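Restriction endonuclease (Mycobacterium sp., PDB 4F0Q) cleaves DNA that carries methylated cytosine, acting as a tetrameric modification-dependent restriction endonuclease. Local coordinates at the interface of chains A and B and the interface of chains A and C. Residues are numbered along the deposited sequence; one frame, centred on the assembly and turned at random. Chains: chain A/B/C, Restriction endonuclease.

Contact 1: the interface of chains A and B. Residues chain A 185, 253-254, 256-257, 260; chain B 313, 319, 321.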
loop_
_atom_site.group_PDB
_atom_site.type_symbol
_atom_site.label_atom_id
_atom_site.label_comp_id
_atom_site.label_asym_id
_atom_site.label_seq_id
_atom_site.Cartn_x
_atom_site.Cartn_y
_atom_site.Cartn_z
ATOM N N GLU A 185 19.139 -14.485 -4.563
ATOM C CA GLU A 185 18.609 -13.433 -3.706
ATOM C C GLU A 185 18.085 -14.014 -2.401
ATOM O O GLU A 185 18.247 -13.417 -1.335
ATOM C CB GLU A 185 17.505 -12.651 -4.417
ATOM C CG GLU A 185 16.964 -11.487 -3.604
ATOM C CD GLU A 185 15.847 -10.749 -4.313
ATOM O OE1 GLU A 185 15.215 -11.344 -5.211
ATOM O OE2 GLU A 185 15.607 -9.571 -3.975
ATOM N N ARG A 253 24.309 -6.960 -1.170
ATOM C CA ARG A 253 22.850 -7.027 -1.183
ATOM C C ARG A 253 22.207 -5.677 -1.484
ATOM O O ARG A 253 21.044 -5.608 -1.877
ATOM C CB ARG A 253 22.320 -7.567 0.148
ATOM C CG ARG A 253 22.840 -8.943 0.513
ATOM C CD ARG A 253 21.836 -9.691 1.372
ATOM N NE ARG A 253 20.571 -9.883 0.667
ATOM C CZ ARG A 253 20.325 -10.894 -0.160
ATOM N NH1 ARG A 253 21.259 -11.808 -0.389
ATOM N NH2 ARG A 253 19.146 -10.991 -0.759
ATOM N N LEU A 254 22.969 -4.606 -1.294
ATOM C CA LEU A 254 22.475 -3.256 -1.538
ATOM C C LEU A 254 22.254 -2.999 -3.026
ATOM O O LEU A 254 21.428 -2.167 -3.406
ATOM C CB LEU A 254 23.443 -2.217 -0.964
ATOM C CG LEU A 254 23.347 -1.877 0.528
ATOM C CD1 LEU A 254 23.662 -3.075 1.416
ATOM C CD2 LEU A 254 24.269 -0.714 0.859
ATOM N N ILE A 256 21.378 -5.408 -5.294
ATOM C CA ILE A 256 20.327 -6.292 -5.804
ATOM C C ILE A 256 18.982 -5.624 -6.164
ATOM O O ILE A 256 18.413 -5.926 -7.214
ATOM C CB ILE A 256 20.097 -7.506 -4.868
ATOM C CG1 ILE A 256 21.419 -8.232 -4.611
ATOM C CG2 ILE A 256 19.073 -8.460 -5.460
ATOM C CD1 ILE A 256 21.281 -9.470 -3.754
ATOM N N PRO A 257 18.468 -4.715 -5.310
ATOM C CA PRO A 257 17.185 -4.099 -5.675
ATOM C C PRO A 257 17.234 -3.197 -6.911
ATOM O O PRO A 257 16.195 -2.672 -7.305
ATOM C CB PRO A 257 16.839 -3.253 -4.442
ATOM C CG PRO A 257 17.589 -3.877 -3.330
ATOM C CD PRO A 257 18.869 -4.349 -3.939
ATOM N N ARG A 260 18.284 -5.896 -11.251
ATOM C CA ARG A 260 17.456 -6.927 -11.866
ATOM C C ARG A 260 17.115 -6.580 -13.311
ATOM O O ARG A 260 16.892 -5.416 -13.643
ATOM C CB ARG A 260 16.173 -7.139 -11.063
ATOM C CG ARG A 260 16.091 -8.485 -10.365
ATOM C CD ARG A 260 14.762 -8.648 -9.650
ATOM N NE ARG A 260 14.633 -7.735 -8.519
ATOM C CZ ARG A 260 14.891 -8.070 -7.259
ATOM N NH1 ARG A 260 15.289 -9.301 -6.972
ATOM N NH2 ARG A 260 14.749 -7.178 -6.288
ATOM N N ARG B 313 12.602 -5.224 2.675
ATOM C CA ARG B 313 12.948 -6.524 2.102
ATOM C C ARG B 313 13.120 -7.623 3.148
ATOM O O ARG B 313 13.358 -8.779 2.800
ATOM C CB ARG B 313 14.216 -6.421 1.251
ATOM C CG ARG B 313 14.028 -5.706 -0.077
ATOM C CD ARG B 313 15.345 -5.628 -0.831
ATOM N NE ARG B 313 15.852 -6.953 -1.175
ATOM C CZ ARG B 313 17.139 -7.244 -1.338
ATOM N NH1 ARG B 313 18.060 -6.304 -1.179
ATOM N NH2 ARG B 313 17.506 -8.479 -1.651
ATOM N N TYR B 319 11.020 -5.161 -3.162
ATOM C CA TYR B 319 11.286 -3.730 -3.194
ATOM C C TYR B 319 12.199 -3.378 -4.362
ATOM O O TYR B 319 13.286 -3.938 -4.505
ATOM C CB TYR B 319 11.914 -3.271 -1.875
ATOM C CG TYR B 319 12.077 -1.771 -1.752
ATOM C CD1 TYR B 319 11.071 -0.988 -1.204
ATOM C CD2 TYR B 319 13.240 -1.138 -2.176
ATOM C CE1 TYR B 319 11.212 0.381 -1.088
ATOM C CE2 TYR B 319 13.390 0.232 -2.064
ATOM C CZ TYR B 319 12.372 0.986 -1.517
ATOM O OH TYR B 319 12.514 2.350 -1.400
ATOM N N GLU B 321 14.517 -0.587 -6.287
ATOM C CA GLU B 321 15.267 0.648 -6.109
ATOM C C GLU B 321 14.782 1.701 -7.095
ATOM O O GLU B 321 14.666 1.439 -8.291
ATOM C CB GLU B 321 16.765 0.399 -6.303
ATOM C CG GLU B 321 17.600 1.667 -6.388
ATOM C CD GLU B 321 19.076 1.382 -6.586
ATOM O OE1 GLU B 321 19.732 2.137 -7.334
ATOM O OE2 GLU B 321 19.580 0.408 -5.991
HETATM O O HOH W 1 13.630 -7.941 -2.534
#

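Contact 2: the interface of chains A and C. Residues chain A 367-368, 394, 398; chain C 332, 372, 376.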
loop_
_atom_site.group_PDB
_atom_site.type_symbol
_atom_site.label_atom_id
_atom_site.label_comp_id
_atom_site.label_asym_id
_atom_site.label_seq_id
_atom_site.Cartn_x
_atom_site.Cartn_y
_atom_site.Cartn_z
ATOM N N PRO A 367 -14.929 -3.321 -16.158
ATOM C CA PRO A 367 -14.268 -2.223 -15.442
ATOM C C PRO A 367 -15.119 -1.641 -14.312
ATOM O O PRO A 367 -14.571 -1.163 -13.317
ATOM C CB PRO A 367 -14.044 -1.170 -16.539
ATOM C CG PRO A 367 -14.945 -1.570 -17.665
ATOM C CD PRO A 367 -15.004 -3.057 -17.604
ATOM N N GLU A 368 -16.440 -1.681 -14.466
ATOM C CA GLU A 368 -17.340 -1.210 -13.417
ATOM C C GLU A 368 -17.205 -2.078 -12.169
ATOM O O GLU A 368 -17.160 -1.572 -11.045
ATOM C CB GLU A 368 -18.793 -1.216 -13.899
ATOM C CG GLU A 368 -19.091 -0.245 -15.033
ATOM C CD GLU A 368 -19.123 -0.921 -16.388
ATOM O OE1 GLU A 368 -18.913 -2.150 -16.444
ATOM O OE2 GLU A 368 -19.365 -0.225 -17.397
ATOM N N GLN A 394 -10.439 -3.594 -21.054
ATOM C CA GLN A 394 -10.718 -2.223 -20.649
ATOM C C GLN A 394 -10.517 -2.030 -19.148
ATOM O O GLN A 394 -10.050 -0.980 -18.707
ATOM C CB GLN A 394 -12.138 -1.821 -21.054
ATOM C CG GLN A 394 -12.438 -0.343 -20.866
ATOM C CD GLN A 394 -11.498 0.550 -21.656
ATOM O OE1 GLN A 394 -11.042 0.189 -22.741
ATOM N NE2 GLN A 394 -11.201 1.724 -21.111
ATOM N N GLU A 398 -7.861 0.560 -17.576
ATOM C CA GLU A 398 -8.242 1.594 -16.620
ATOM C C GLU A 398 -7.501 1.445 -15.292
ATOM O O GLU A 398 -7.294 2.426 -14.579
ATOM C CB GLU A 398 -9.757 1.596 -16.405
ATOM C CG GLU A 398 -10.544 1.965 -17.653
ATOM C CD GLU A 398 -12.040 1.830 -17.466
ATOM O OE1 GLU A 398 -12.773 1.873 -18.475
ATOM O OE2 GLU A 398 -12.485 1.690 -16.308
ATOM N N GLY C 332 -14.695 5.819 -18.824
ATOM C CA GLY C 332 -15.358 6.077 -17.557
ATOM C C GLY C 332 -15.624 7.551 -17.318
ATOM O O GLY C 332 -16.517 7.917 -16.551
ATOM N N ARG C 372 -17.470 3.583 -11.223
ATOM C CA ARG C 372 -16.555 3.749 -12.348
ATOM C C ARG C 372 -16.147 5.213 -12.483
ATOM O O ARG C 372 -15.090 5.529 -13.029
ATOM C CB ARG C 372 -17.189 3.242 -13.646
ATOM C CG ARG C 372 -16.203 3.095 -14.797
ATOM C CD ARG C 372 -16.849 2.457 -16.016
ATOM N NE ARG C 372 -15.881 2.220 -17.083
ATOM C CZ ARG C 372 -16.175 1.660 -18.252
ATOM N NH1 ARG C 372 -17.416 1.273 -18.512
ATOM N NH2 ARG C 372 -15.226 1.485 -19.162
ATOM N N ARG C 376 -12.067 7.347 -10.178
ATOM C CA ARG C 376 -11.151 8.252 -10.859
ATOM C C ARG C 376 -10.790 9.436 -9.973
ATOM O O ARG C 376 -9.737 10.053 -10.141
ATOM C CB ARG C 376 -11.790 8.776 -12.144
ATOM C CG ARG C 376 -12.667 7.775 -12.867
ATOM C CD ARG C 376 -11.847 6.786 -13.667
ATOM N NE ARG C 376 -12.702 5.879 -14.426
ATOM C CZ ARG C 376 -12.259 5.017 -15.333
ATOM N NH1 ARG C 376 -10.962 4.938 -15.602
ATOM N NH2 ARG C 376 -13.115 4.233 -15.971
#

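Contact 1: the interface of chains A and B
B:Arg313 reaches across from the endonuclease domain of chain B and ends between A:Glu185 and A:Arg253, which belong to the AspBHI-type N-terminal family, and A:Pro257. The patch is one half of a two-fold pair within the MspJI tetramer. B:Arg313, a loop residue of chain B, brings a long chain that bends at its third torsion (chi3 63°), swinging the guanidinium over the 3-10 helix 256-258. The packing is tight here: the A:Pro257 ring meets the arginine at about a right angle, its CG 3.8 Å from B:Arg313 CD. A rigid, flat-sided proline suits a place where an aliphatic stem must be propped. B:Arg313 NH1 donates to the backbone O of A:Arg253 at 3.1 Å, with the acceptor at the edge of the guanidinium, in its plane. Beyond the proline, B:Glu321 N of strand 318-324 donates to A:Pro257 O at 2.9 Å in a nearly straight bond (168° at H), tying strand to turn by backbone atoms.

The acidic side is looser. B:Arg313 NH2 lies 3.2 Å from A:Glu185 OE2, a salt bridge whose hydrogen bond is weak, the two planes turned 46° apart. A water bridges the same pair, 2.8 Å from B:Arg313 NE and 2.9 Å from A:Glu185 OE2. The carboxylate is steadied within its own chain by A:Arg260, whose NH1 approaches OE2 at 3.0 Å from above the carboxylate plane. A:Arg253 NH2 binds A:Glu185 O, yet sits 3.1 Å from B:Arg313 NH2, a like-charged neighbour whose repulsion the glutamate presumably offsets.

Contact 2: the interface of chains A and C
C:Arg372 drives its guanidinium between two acids of chain A, A:Glu368 and A:Glu398, in the part of the endonuclease family fold that meets its counterpart in another subunit. Its chain is fully drawn out, CG anti to the backbone N (chi1 -167°), and this carries the charged tip far from its own helix. NH2 donates to A:Glu398 OE1 at 2.6 Å in a nearly straight bond (165° at H), taking the syn lone pair; carboxylate and guanidinium are nearly coplanar. On NH1 the geometry is quite different: A:Glu368 OE2, at 2.7 Å, is met from above its carboxylate plane, and the two planes stand perpendicular. That contact is a salt bridge with a bent hydrogen bond. A:Pro367 CG caps one face of the same guanidinium, 3.5 Å from C:Arg372 CZ, so the cation has an apolar lid as well as acidic partners.

C:Arg376 adds a second positive charge to A:Glu398, its NH2 lying 2.6 Å from OE2. It comes from well above the carboxylate plane, on no named lone pair, and the hydrogen bond within this salt bridge is bent. One glutamate thus answers two arginines, one through each oxygen, and their joint charge would tend to keep it ionised.

Further out, A:Gln394 NE2 donates to A:Glu398 OE1 at 3.1 Å on the anti lone pair, opposite in use to C:Arg372; an amide suits this place, giving an N-H without another full charge. In chain C, C:Arg376 NE donates to C:Arg372 O at 2.8 Å, which ties the second arginine to the backbone of the first.

Chain A supplies the start of helix 367-374, with A:Pro367 in its first turn, and one side of helix 393-401, where A:Gln394 and A:Glu398 stand a turn apart; chain C offers C:Arg372 from its own helix 367-374 and C:Arg376 from the loop just beyond.

The C-alpha centres of contact 1 and contact 2 lie about 34 Å apart, and no residue is common to both. Contact 1 pairs chain A's N-terminal family stretch and the 3-10 helix 256-258 with the endonuclease part of chain B, whereas contact 2 joins endonuclease parts of chains A and C, with helix 367-374 used on both sides. Contact 1 belongs to a two-fold interface and contact 2 to one that is not an exact two-fold. Chain A therefore touches different neighbours through separate surfaces, which would let the two kinds of interface together build the tetramer.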